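Local atomic coordinates of homoserine dehydrogenase (Staphylococcus aureus M1064, PDB entry 4PG7), a protein that catalyses the NAD(P)-dependent interconversion of aspartate semialdehyde and homoserine in the aspartic acid pathway of amino acid biosynthesis. Residues Ile26-Leu31 with Ile95-Met100. Sequence-based numbering, arbitrary orientation.
Sequences IALLGL and IIVEVM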
loop_
_atom_site.group_PDB
_atom_site.type_symbol
_atom_site.label_atom_id
_atom_site.label_comp_id
_atom_site.label_asym_id
_atom_site.label_seq_id
_atom_site.Cartn_x
_atom_site.Cartn_y
_atom_site.Cartn_z
ATOM N N ILE A 26 12.318 -19.055 -25.255
ATOM C CA ILE A 26 12.468 -17.641 -24.944
ATOM C C ILE A 26 13.866 -17.155 -25.294
ATOM O O ILE A 26 14.810 -17.944 -25.437
ATOM C CB ILE A 26 12.129 -17.336 -23.462
ATOM C CG1 ILE A 26 13.250 -17.760 -22.506
ATOM C CG2 ILE A 26 10.834 -18.024 -23.059
ATOM C CD1 ILE A 26 13.028 -17.277 -21.077
ATOM N N ALA A 27 13.975 -15.846 -25.436
ATOM C CA ALA A 27 15.254 -15.174 -25.560
ATOM C C ALA A 27 15.359 -14.022 -24.554
ATOM O O ALA A 27 14.361 -13.350 -24.245
ATOM C CB ALA A 27 15.430 -14.667 -26.968
ATOM N N LEU A 28 16.574 -13.810 -24.055
ATOM C CA LEU A 28 16.879 -12.682 -23.163
ATOM C C LEU A 28 17.666 -11.638 -23.903
ATOM O O LEU A 28 18.625 -11.973 -24.606
ATOM C CB LEU A 28 17.732 -13.113 -21.991
ATOM C CG LEU A 28 16.997 -13.282 -20.693
ATOM C CD1 LEU A 28 16.195 -14.569 -20.789
ATOM C CD2 LEU A 28 17.990 -13.289 -19.537
ATOM N N LEU A 29 17.239 -10.381 -23.792
ATOM C CA LEU A 29 17.998 -9.282 -24.356
ATOM C C LEU A 29 18.692 -8.609 -23.187
ATOM O O LEU A 29 18.051 -7.872 -22.427
ATOM C CB LEU A 29 17.092 -8.310 -25.116
ATOM C CG LEU A 29 16.183 -8.884 -26.198
ATOM C CD1 LEU A 29 15.366 -7.771 -26.818
ATOM C CD2 LEU A 29 16.997 -9.596 -27.274
ATOM N N GLY A 30 19.985 -8.894 -23.032
ATOM C CA GLY A 30 20.791 -8.345 -21.939
ATOM C C GLY A 30 21.079 -9.361 -20.849
ATOM O O GLY A 30 20.272 -10.243 -20.580
ATOM N N LEU A 31 22.249 -9.243 -20.232
ATOM C CA LEU A 31 22.660 -10.173 -19.195
ATOM C C LEU A 31 23.463 -9.441 -18.105
ATOM O O LEU A 31 24.581 -9.827 -17.771
ATOM C CB LEU A 31 23.474 -11.322 -19.822
ATOM C CG LEU A 31 23.335 -12.765 -19.366
ATOM C CD1 LEU A 31 24.687 -13.487 -19.406
ATOM C CD2 LEU A 31 22.671 -12.900 -18.030
ATOM N N ILE A 95 8.500 -15.972 -26.594
ATOM C CA ILE A 95 8.579 -14.818 -25.702
ATOM C C ILE A 95 9.966 -14.178 -25.717
ATOM O O ILE A 95 10.983 -14.874 -25.672
ATOM C CB ILE A 95 8.272 -15.224 -24.241
ATOM C CG1 ILE A 95 6.962 -16.031 -24.150
ATOM C CG2 ILE A 95 8.217 -13.987 -23.348
ATOM C CD1 ILE A 95 6.659 -16.580 -22.770
ATOM N N ILE A 96 9.994 -12.847 -25.742
ATOM C CA ILE A 96 11.238 -12.082 -25.636
ATOM C C ILE A 96 11.247 -11.355 -24.293
ATOM O O ILE A 96 10.308 -10.620 -23.960
ATOM C CB ILE A 96 11.355 -11.014 -26.736
ATOM C CG1 ILE A 96 11.144 -11.626 -28.124
ATOM C CG2 ILE A 96 12.698 -10.305 -26.655
ATOM C CD1 ILE A 96 12.199 -12.605 -28.521
ATOM N N VAL A 97 12.306 -11.578 -23.530
ATOM C CA VAL A 97 12.484 -10.944 -22.221
ATOM C C VAL A 97 13.589 -9.913 -22.340
ATOM O O VAL A 97 14.744 -10.259 -22.575
ATOM C CB VAL A 97 12.865 -11.975 -21.160
ATOM C CG1 VAL A 97 13.072 -11.292 -19.808
ATOM C CG2 VAL A 97 11.787 -13.042 -21.074
ATOM N N GLU A 98 13.231 -8.640 -22.215
ATOM C CA GLU A 98 14.199 -7.570 -22.404
ATOM C C GLU A 98 14.603 -6.947 -21.067
ATOM O O GLU A 98 13.765 -6.444 -20.324
ATOM C CB GLU A 98 13.622 -6.518 -23.343
ATOM C CG GLU A 98 14.597 -5.430 -23.723
ATOM C CD GLU A 98 14.461 -4.199 -22.837
ATOM O OE1 GLU A 98 13.343 -3.635 -22.785
ATOM O OE2 GLU A 98 15.465 -3.808 -22.200
ATOM N N VAL A 99 15.902 -6.981 -20.796
ATOM C CA VAL A 99 16.491 -6.439 -19.575
ATOM C C VAL A 99 17.742 -5.636 -19.933
ATOM O O VAL A 99 18.676 -5.555 -19.166
ATOM C CB VAL A 99 16.806 -7.547 -18.558
ATOM C CG1 VAL A 99 15.514 -8.159 -18.043
ATOM C CG2 VAL A 99 17.676 -8.627 -19.161
ATOM N N MET A 100 17.729 -5.033 -21.111
ATOM C CA MET A 100 18.879 -4.347 -21.654
ATOM C C MET A 100 18.915 -2.886 -21.207
ATOM O O MET A 100 19.987 -2.343 -20.967
ATOM C CB MET A 100 18.821 -4.403 -23.188
ATOM C CG MET A 100 19.998 -3.769 -23.906
ATOM S SD MET A 100 21.520 -4.714 -23.716
ATOM C CE MET A 100 21.315 -5.941 -25.006
#
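Val97 N donates to Ala27 O over 2.8 Å, almost straight at 173°, and Val97 O accepts the N-H of Leu29. With Ala27 N to Ile95 O and Val99 N to Leu29 O (2.8 Å), this gives the ladder of two parallel neighbouring strands, running at 20° to each other. On one face, Leu29 CD1 lies against Ile96 CG2 at 3.7 Å and also reaches Glu98 CG, the Leu29 and Glu98 side chains crossing at about a right angle; helix 106-115 covers this side. The Glu98 chain, bent at chi2, brings OE2 back to Met100 N at 2.8 Å, met on its anti side and 20° out of the carboxylate plane; OE2 also takes the N-H of Gly101, while OE1 is held by Thr122 and Asn124. On the other face, Ile26 CG2 meets Ile95 CB at 4.0 Å, beneath helices 33-53 and 323-339. Beyond the strands, Met100 bends twice, laying CE against Gly30 N at 3.8 Å, and Val99 CG2 approaches Gly30 O. Gly30 probably opens the GxGxxG turn into helix 33-53, so the pair joins the central strands of a Rossmann-type sheet at their C-terminal ends, where the dinucleotide probably binds.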